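Local atomic coordinates of RavA (Legionella pneumophila str. Paris, PDB entry 6WO6), a protein that is a Legionella effector, probably delivered into host cells during infection and linked to cell invasion. Residues A218-L223 with F287-P292; R185-F190 with R224-N229; R263-D268 with Q300-K305. The protein carries 2 engineered substitutions. All coordinates share one frame; numbering follows the deposited sequence.

Contact 1: residues A218-L223 with F287-P292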
# COMPACT_ATOMS: atom_id res chain seq x y z
N ALA A 218 -13.62 12.80 7.49
CA ALA A 218 -14.18 13.98 6.84
C ALA A 218 -14.56 15.04 7.87
O ALA A 218 -14.36 16.23 7.64
CB ALA A 218 -15.39 13.59 5.99
N GLY A 219 -15.11 14.61 9.01
CA GLY A 219 -15.43 15.56 10.06
C GLY A 219 -14.19 16.26 10.59
O GLY A 219 -14.17 17.49 10.72
N LYS A 220 -13.15 15.49 10.89
CA LYS A 220 -11.91 16.08 11.38
C LYS A 220 -11.26 16.98 10.33
O LYS A 220 -10.67 18.00 10.68
CB LYS A 220 -10.94 15.00 11.85
CG LYS A 220 -11.45 14.15 13.00
CD LYS A 220 -10.31 13.47 13.74
CE LYS A 220 -10.82 12.47 14.76
NZ LYS A 220 -11.39 11.26 14.10
N LEU A 221 -11.36 16.61 9.05
CA LEU A 221 -10.83 17.46 8.00
C LEU A 221 -11.58 18.79 7.94
O LEU A 221 -10.96 19.86 7.94
CB LEU A 221 -10.91 16.74 6.65
CG LEU A 221 -9.81 15.73 6.34
CD1 LEU A 221 -10.08 15.03 5.02
CD2 LEU A 221 -8.46 16.42 6.33
N ALA A 222 -12.91 18.73 7.89
CA ALA A 222 -13.70 19.96 7.87
C ALA A 222 -13.43 20.82 9.09
O ALA A 222 -13.48 22.05 9.01
CB ALA A 222 -15.19 19.63 7.78
N LEU A 223 -13.12 20.20 10.23
CA LEU A 223 -12.90 20.97 11.45
C LEU A 223 -11.51 21.63 11.47
O LEU A 223 -11.39 22.81 11.80
CB LEU A 223 -13.09 20.08 12.68
CG LEU A 223 -12.91 20.76 14.03
CD1 LEU A 223 -13.86 21.94 14.18
CD2 LEU A 223 -13.11 19.77 15.17
N PHE A 287 -21.56 14.74 11.07
CA PHE A 287 -20.43 15.64 11.27
C PHE A 287 -20.64 16.50 12.51
O PHE A 287 -20.33 17.70 12.52
CB PHE A 287 -20.22 16.51 10.03
CG PHE A 287 -19.95 15.72 8.78
CD1 PHE A 287 -19.03 14.69 8.79
CD2 PHE A 287 -20.63 16.00 7.61
CE1 PHE A 287 -18.78 13.95 7.64
CE2 PHE A 287 -20.39 15.28 6.46
CZ PHE A 287 -19.46 14.25 6.47
N ALA A 288 -21.16 15.89 13.58
CA ALA A 288 -21.52 16.64 14.78
C ALA A 288 -20.30 17.31 15.41
O ALA A 288 -20.45 18.36 16.07
CB ALA A 288 -22.19 15.71 15.79
N ILE A 289 -19.11 16.75 15.21
CA ILE A 289 -17.89 17.31 15.78
C ILE A 289 -17.69 18.77 15.38
O ILE A 289 -16.99 19.51 16.08
CB ILE A 289 -16.67 16.45 15.36
CG1 ILE A 289 -15.44 16.80 16.20
CG2 ILE A 289 -16.38 16.62 13.88
CD1 ILE A 289 -14.22 16.00 15.83
N LEU A 290 -18.31 19.20 14.28
CA LEU A 290 -18.15 20.58 13.84
C LEU A 290 -18.81 21.58 14.78
O LEU A 290 -18.36 22.73 14.87
CB LEU A 290 -18.73 20.74 12.43
CG LEU A 290 -17.87 20.27 11.26
CD1 LEU A 290 -18.65 20.32 9.97
CD2 LEU A 290 -16.63 21.15 11.17
N PHE A 291 -19.86 21.17 15.50
CA PHE A 291 -20.75 22.16 16.10
C PHE A 291 -20.25 22.81 17.39
O PHE A 291 -20.34 24.04 17.51
CB PHE A 291 -22.13 21.54 16.32
CG PHE A 291 -22.93 21.40 15.06
CD1 PHE A 291 -22.73 20.33 14.21
CD2 PHE A 291 -23.87 22.36 14.72
CE1 PHE A 291 -23.46 20.21 13.04
CE2 PHE A 291 -24.60 22.24 13.55
CZ PHE A 291 -24.40 21.17 12.71
N PRO A 292 -19.74 22.06 18.38
CA PRO A 292 -19.29 22.73 19.62
C PRO A 292 -18.25 23.81 19.39
O PRO A 292 -18.31 24.86 20.04
CB PRO A 292 -18.75 21.57 20.46
CG PRO A 292 -19.49 20.38 19.98
CD PRO A 292 -19.64 20.59 18.50

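Contact 2: residues R185-F190 with R224-N229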
# COMPACT_ATOMS: atom_id res chain seq x y z
N ARG A 185 -5.29 15.30 13.28
CA ARG A 185 -4.96 16.35 12.32
C ARG A 185 -4.79 15.75 10.93
O ARG A 185 -3.69 15.78 10.36
CB ARG A 185 -3.71 17.11 12.75
CG ARG A 185 -3.87 17.95 14.01
CD ARG A 185 -4.90 19.05 13.81
NE ARG A 185 -4.62 19.85 12.62
CZ ARG A 185 -3.97 21.01 12.64
NH1 ARG A 185 -3.54 21.52 13.78
NH2 ARG A 185 -3.76 21.67 11.50
N PRO A 186 -5.86 15.22 10.34
CA PRO A 186 -5.73 14.57 9.02
C PRO A 186 -5.38 15.52 7.89
O PRO A 186 -5.04 15.05 6.80
CB PRO A 186 -7.11 13.93 8.80
CG PRO A 186 -8.04 14.74 9.63
CD PRO A 186 -7.25 15.17 10.83
N ASP A 187 -5.46 16.84 8.10
CA ASP A 187 -5.02 17.77 7.06
C ASP A 187 -3.51 17.74 6.88
O ASP A 187 -3.01 18.07 5.80
CB ASP A 187 -5.49 19.19 7.39
CG ASP A 187 -5.04 19.64 8.76
OD1 ASP A 187 -5.43 19.00 9.76
OD2 ASP A 187 -4.28 20.64 8.85
N GLN A 188 -2.78 17.36 7.93
CA GLN A 188 -1.32 17.31 7.84
C GLN A 188 -0.86 16.19 6.91
O GLN A 188 0.25 16.26 6.37
CB GLN A 188 -0.72 17.15 9.23
CG GLN A 188 -0.95 18.36 10.13
CD GLN A 188 -0.52 18.12 11.56
OE1 GLN A 188 -0.34 16.97 11.98
NE2 GLN A 188 -0.37 19.19 12.32
N PHE A 189 -1.68 15.15 6.72
CA PHE A 189 -1.37 14.13 5.72
C PHE A 189 -1.17 14.76 4.35
O PHE A 189 -0.31 14.34 3.58
CB PHE A 189 -2.49 13.09 5.68
CG PHE A 189 -2.25 11.99 4.67
CD1 PHE A 189 -1.53 10.86 5.02
CD2 PHE A 189 -2.75 12.10 3.38
CE1 PHE A 189 -1.31 9.85 4.10
CE2 PHE A 189 -2.53 11.09 2.45
CZ PHE A 189 -1.81 9.97 2.82
N PHE A 190 -1.97 15.79 4.04
CA PHE A 190 -1.92 16.44 2.74
C PHE A 190 -0.97 17.63 2.72
O PHE A 190 -0.36 17.91 1.68
CB PHE A 190 -3.32 16.90 2.34
CG PHE A 190 -4.32 15.79 2.26
CD1 PHE A 190 -4.98 15.35 3.40
CD2 PHE A 190 -4.61 15.17 1.06
CE1 PHE A 190 -5.90 14.31 3.34
CE2 PHE A 190 -5.53 14.14 0.99
CZ PHE A 190 -6.17 13.71 2.13
N ARG A 224 -10.46 20.88 11.13
CA ARG A 224 -9.10 21.34 11.37
C ARG A 224 -8.37 21.86 10.14
O ARG A 224 -7.34 22.53 10.29
CB ARG A 224 -8.25 20.22 11.99
CG ARG A 224 -8.99 19.33 12.99
CD ARG A 224 -9.21 20.00 14.34
NE ARG A 224 -9.88 19.08 15.27
CZ ARG A 224 -9.25 18.29 16.13
NH1 ARG A 224 -7.92 18.31 16.20
NH2 ARG A 224 -9.94 17.49 16.93
N THR A 225 -8.85 21.58 8.93
CA THR A 225 -8.15 22.03 7.73
C THR A 225 -8.21 23.55 7.63
O THR A 225 -9.29 24.14 7.81
CB THR A 225 -8.75 21.41 6.47
OG1 THR A 225 -8.81 19.99 6.62
CG2 THR A 225 -7.90 21.75 5.25
N PRO A 226 -7.10 24.23 7.35
CA PRO A 226 -7.17 25.67 7.08
C PRO A 226 -7.88 25.94 5.76
O PRO A 226 -7.86 25.13 4.84
CB PRO A 226 -5.69 26.09 7.01
CG PRO A 226 -4.95 24.99 7.72
CD PRO A 226 -5.71 23.75 7.43
N ALA A 227 -8.52 27.11 5.69
CA ALA A 227 -9.36 27.43 4.54
C ALA A 227 -8.57 27.41 3.24
O ALA A 227 -9.09 26.98 2.20
CB ALA A 227 -10.04 28.78 4.74
N GLU A 228 -7.32 27.86 3.27
CA GLU A 228 -6.53 27.90 2.04
C GLU A 228 -6.10 26.52 1.57
O GLU A 228 -5.68 26.37 0.42
CB GLU A 228 -5.30 28.79 2.23
CG GLU A 228 -4.29 28.27 3.25
CD GLU A 228 -4.22 29.13 4.50
OE1 GLU A 228 -5.28 29.43 5.09
OE2 GLU A 228 -3.09 29.52 4.88
N ASN A 229 -6.22 25.49 2.41
CA ASN A 229 -5.79 24.14 2.07
C ASN A 229 -6.94 23.24 1.62
O ASN A 229 -6.69 22.09 1.25
CB ASN A 229 -5.09 23.48 3.27
CG ASN A 229 -3.89 24.27 3.75
OD1 ASN A 229 -3.39 25.16 3.07
ND2 ASN A 229 -3.41 23.93 4.95

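Contact 3: residues R263-D268 with Q300-K305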
# COMPACT_ATOMS: atom_id res chain seq x y z
N ARG A 263 -22.15 30.50 7.26
CA ARG A 263 -22.85 31.53 6.51
C ARG A 263 -24.27 31.77 7.03
O ARG A 263 -24.67 32.92 7.24
CB ARG A 263 -22.90 31.15 5.02
CG ARG A 263 -23.36 32.25 4.09
CD ARG A 263 -23.42 31.76 2.64
NE ARG A 263 -23.43 32.86 1.67
CZ ARG A 263 -24.54 33.42 1.18
NH1 ARG A 263 -25.73 33.00 1.57
NH2 ARG A 263 -24.44 34.41 0.30
N ASN A 264 -25.04 30.70 7.24
CA ASN A 264 -26.45 30.82 7.57
C ASN A 264 -26.75 30.66 9.05
O ASN A 264 -27.58 31.39 9.59
CB ASN A 264 -27.26 29.80 6.76
CG ASN A 264 -27.17 30.04 5.27
OD1 ASN A 264 -27.30 31.17 4.80
ND2 ASN A 264 -26.93 28.97 4.51
N LEU A 265 -26.09 29.71 9.73
CA LEU A 265 -26.35 29.52 11.15
C LEU A 265 -25.72 30.62 12.00
O LEU A 265 -26.28 31.01 13.02
CB LEU A 265 -25.86 28.15 11.61
CG LEU A 265 -26.23 27.78 13.05
CD1 LEU A 265 -27.73 27.90 13.25
CD2 LEU A 265 -25.77 26.38 13.39
N LEU A 266 -24.56 31.13 11.58
CA LEU A 266 -23.89 32.20 12.30
C LEU A 266 -24.10 33.56 11.65
O LEU A 266 -23.41 34.52 12.01
CB LEU A 266 -22.40 31.89 12.42
CG LEU A 266 -22.12 30.59 13.17
CD1 LEU A 266 -20.64 30.38 13.41
CD2 LEU A 266 -22.89 30.58 14.48
N GLY A 267 -25.04 33.67 10.72
CA GLY A 267 -25.40 34.92 10.10
C GLY A 267 -26.50 35.65 10.84
O GLY A 267 -26.64 35.53 12.06
N ASP A 268 -27.30 36.40 10.08
CA ASP A 268 -28.36 37.22 10.66
C ASP A 268 -29.68 36.49 10.83
O ASP A 268 -30.47 36.85 11.70
CB ASP A 268 -28.58 38.47 9.81
CG ASP A 268 -27.39 39.41 9.83
OD1 ASP A 268 -26.77 39.56 10.90
OD2 ASP A 268 -27.08 39.99 8.77
N GLN A 300 -26.28 32.37 22.60
CA GLN A 300 -27.20 33.41 23.04
C GLN A 300 -27.59 34.34 21.89
O GLN A 300 -28.75 34.74 21.79
CB GLN A 300 -26.58 34.21 24.19
CG GLN A 300 -27.62 34.89 25.07
CD GLN A 300 -27.10 36.14 25.73
OE1 GLN A 300 -26.53 37.02 25.08
NE2 GLN A 300 -27.28 36.24 27.05
N ALA A 301 -26.63 34.69 21.03
CA ALA A 301 -26.95 35.54 19.89
C ALA A 301 -27.94 34.86 18.96
O ALA A 301 -28.90 35.49 18.48
CB ALA A 301 -25.67 35.92 19.13
N ILE A 302 -27.74 33.57 18.70
CA ILE A 302 -28.68 32.81 17.87
C ILE A 302 -30.04 32.71 18.54
O ILE A 302 -31.09 32.90 17.90
CB ILE A 302 -28.09 31.43 17.55
CG1 ILE A 302 -26.74 31.59 16.85
CG2 ILE A 302 -29.05 30.63 16.69
CD1 ILE A 302 -25.96 30.29 16.69
N GLY A 303 -30.06 32.43 19.85
CA GLY A 303 -31.32 32.37 20.57
C GLY A 303 -32.08 33.68 20.52
O GLY A 303 -33.31 33.69 20.47
N GLU A 304 -31.36 34.80 20.53
CA GLU A 304 -32.00 36.10 20.41
C GLU A 304 -32.50 36.33 18.99
O GLU A 304 -33.57 36.92 18.78
CB GLU A 304 -31.04 37.22 20.82
CG GLU A 304 -30.68 37.22 22.29
CD GLU A 304 -29.87 38.45 22.68
OE1 GLU A 304 -29.97 38.89 23.84
OE2 GLU A 304 -29.13 38.97 21.81
N LYS A 305 -31.74 35.88 17.99
CA LYS A 305 -32.20 35.97 16.60
C LYS A 305 -33.29 34.96 16.27
O LYS A 305 -33.76 34.96 15.13
CB LYS A 305 -31.02 35.79 15.64
CG LYS A 305 -29.94 36.85 15.75
CD LYS A 305 -28.85 36.63 14.70
CE LYS A 305 -27.64 37.52 14.93
NZ LYS A 305 -26.90 37.11 16.16

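Contact 1: residues A218-L223 with F287-P292
The Phe287 ring leans obliquely on helix 214-224, while the Phe291 ring, whose side chain starts away from that helix, has Ala288 O in its plane at the edge. This is a worked example of a turn between helices docking on a third helix in an all-helical fold: Phe287 leaves the helical path after helix 281-286, and a type I beta turn from Phe287 to Leu290 leads into helix 290-294. Phe287 CE1 lies 3.8 Å from Ala218 CB, and Phe287 CD1 is 3.9 Å from Gly219 CA. With no side chain at Gly219, the backbones come close, the CA atoms of Gly219 and Phe287 being 5.1 Å apart. Ser253 and Ala254 of helix 246-265 also touch Phe287.

Further along, Ile289 holds CG1 anti to the backbone N (chi1 -167°), which sets CG2 in the crowded position and directs it to the Gly219 carbonyl. Leu223 crosses Ile289 at about a right angle, its CD2 3.9 Å from Ile289 CG1. Leu290 and Leu223 instead slide past each other in opposite directions. Leu290 CD2 carries this side of the contact, 4.0 Å from Ala222 CB and 3.7 Å from Leu223 CA.

Contact 2: residues R185-F190 with R224-N229
A type I beta turn from Arg185 to Gln188, leading into the short, weakly bonded helix 188-191, meets the chain where helix 214-224 ends at Arg224 and Thr225 leaves helical geometry. The turn carries its own salt bridge. Arg185, bent at chi2 and chi3, grips Asp187 side-on, Arg185 NE to Asp187 OD1 at 3.1 Å (N-H...O 172°) and NH2 to OD2 at 2.9 Å. Both oxygens use their syn lone pairs and lie near the guanidinium plane, while Gln188 NE2 stands 4.0 Å above that plane, over its centre. Asp187 keeps CG between the backbone N and the carbonyl carbon (chi1 55°), which leaves its carboxylate facing the folded-back arginine.

Across the contact the paired charges meet mostly carbon. Arg224 CB lies 3.7 Å from Arg185 NE and obliquely to its guanidinium, and Pro226 CD is 3.7 Å from Asp187 OD2. Arg185 CD in turn comes to the edge of the Arg224 guanidinium, 3.9 Å from NH1. Asp187 CB rests 3.5 Å from Thr225 OG1, a hydroxyl hydrogen-bonded to Leu221 O. Arg185 NE and Arg224 NH1 remain 5.1 Å apart. Pairing within the turn would be expected to favour the ionised Asp187 carboxylate and temper the repulsion between the arginines.

Contact 3: residues R263-D268 with Q300-K305
Ile302 CD1 and Leu266 CD2 meet at 3.8 Å, the two side chains crossing obliquely, in a contact that sets the C-terminal end of helix 246-265 beside helix 299-304 in this all-helical domain. Ile302 turns its CG1 branch anti to the carbonyl carbon (chi1 -58°), so that the same CD1 also reaches Leu265 O at 3.8 Å and approaches Leu265 CG at 4.4 Å. Leu266 starts off away from helix 299-304, yet its end swings back to the isoleucine.

Further along both segments, the contact is between an aliphatic chain and backbone carbonyls. Lys305 CD lies 3.4 Å from Asp268 O and 3.6 Å from Gly267 O. The lysine is extended until chi4, where it bends (69°) and brings NZ to a weak hydrogen bond, 3.5 Å long, with Ala301 O, four residues back in its own segment. Lys305 NZ and Asp268 OD1 are 5.8 Å apart, so their opposite charges are not in contact. Both residues are exposed and touch a crystal neighbour, which may influence their conformations.

In the next shell, Pro270 touches Ile302 and Lys305, Leu295 touches both leucines, and Phe273 and Phe274 touch Leu265. Helix 246-265 finishes with a wider pi-type turn over 263-265, and Leu266 is the first residue to leave helical geometry. Asn264 ND2, in that turn, is hydrogen-bonded to Asp260 OD1 earlier on the same helix.

From the N terminus, the first segment met is 185-190, and contact 2 closes its loop at 224-229, around helices 197-202 and 214-224. Before it closes, contact 1 has opened at 218-223, so the two cross; they also touch, Leu221 CD2 lying 3.5 Å from Asp187 N. Contact 1 spans helices 230-240 to 281-286 before reaching 287-292. Within that span contact 3 opens at 263-268, to close later at 300-305, so contacts 1 and 3 cross too, while contacts 2 and 3 follow in series. Contact 1 thereby interlocks the other two loops, tying helix 214-224 to the turn before helix 290-294, while contact 3 joins the end of helix 246-265 to helix 299-304.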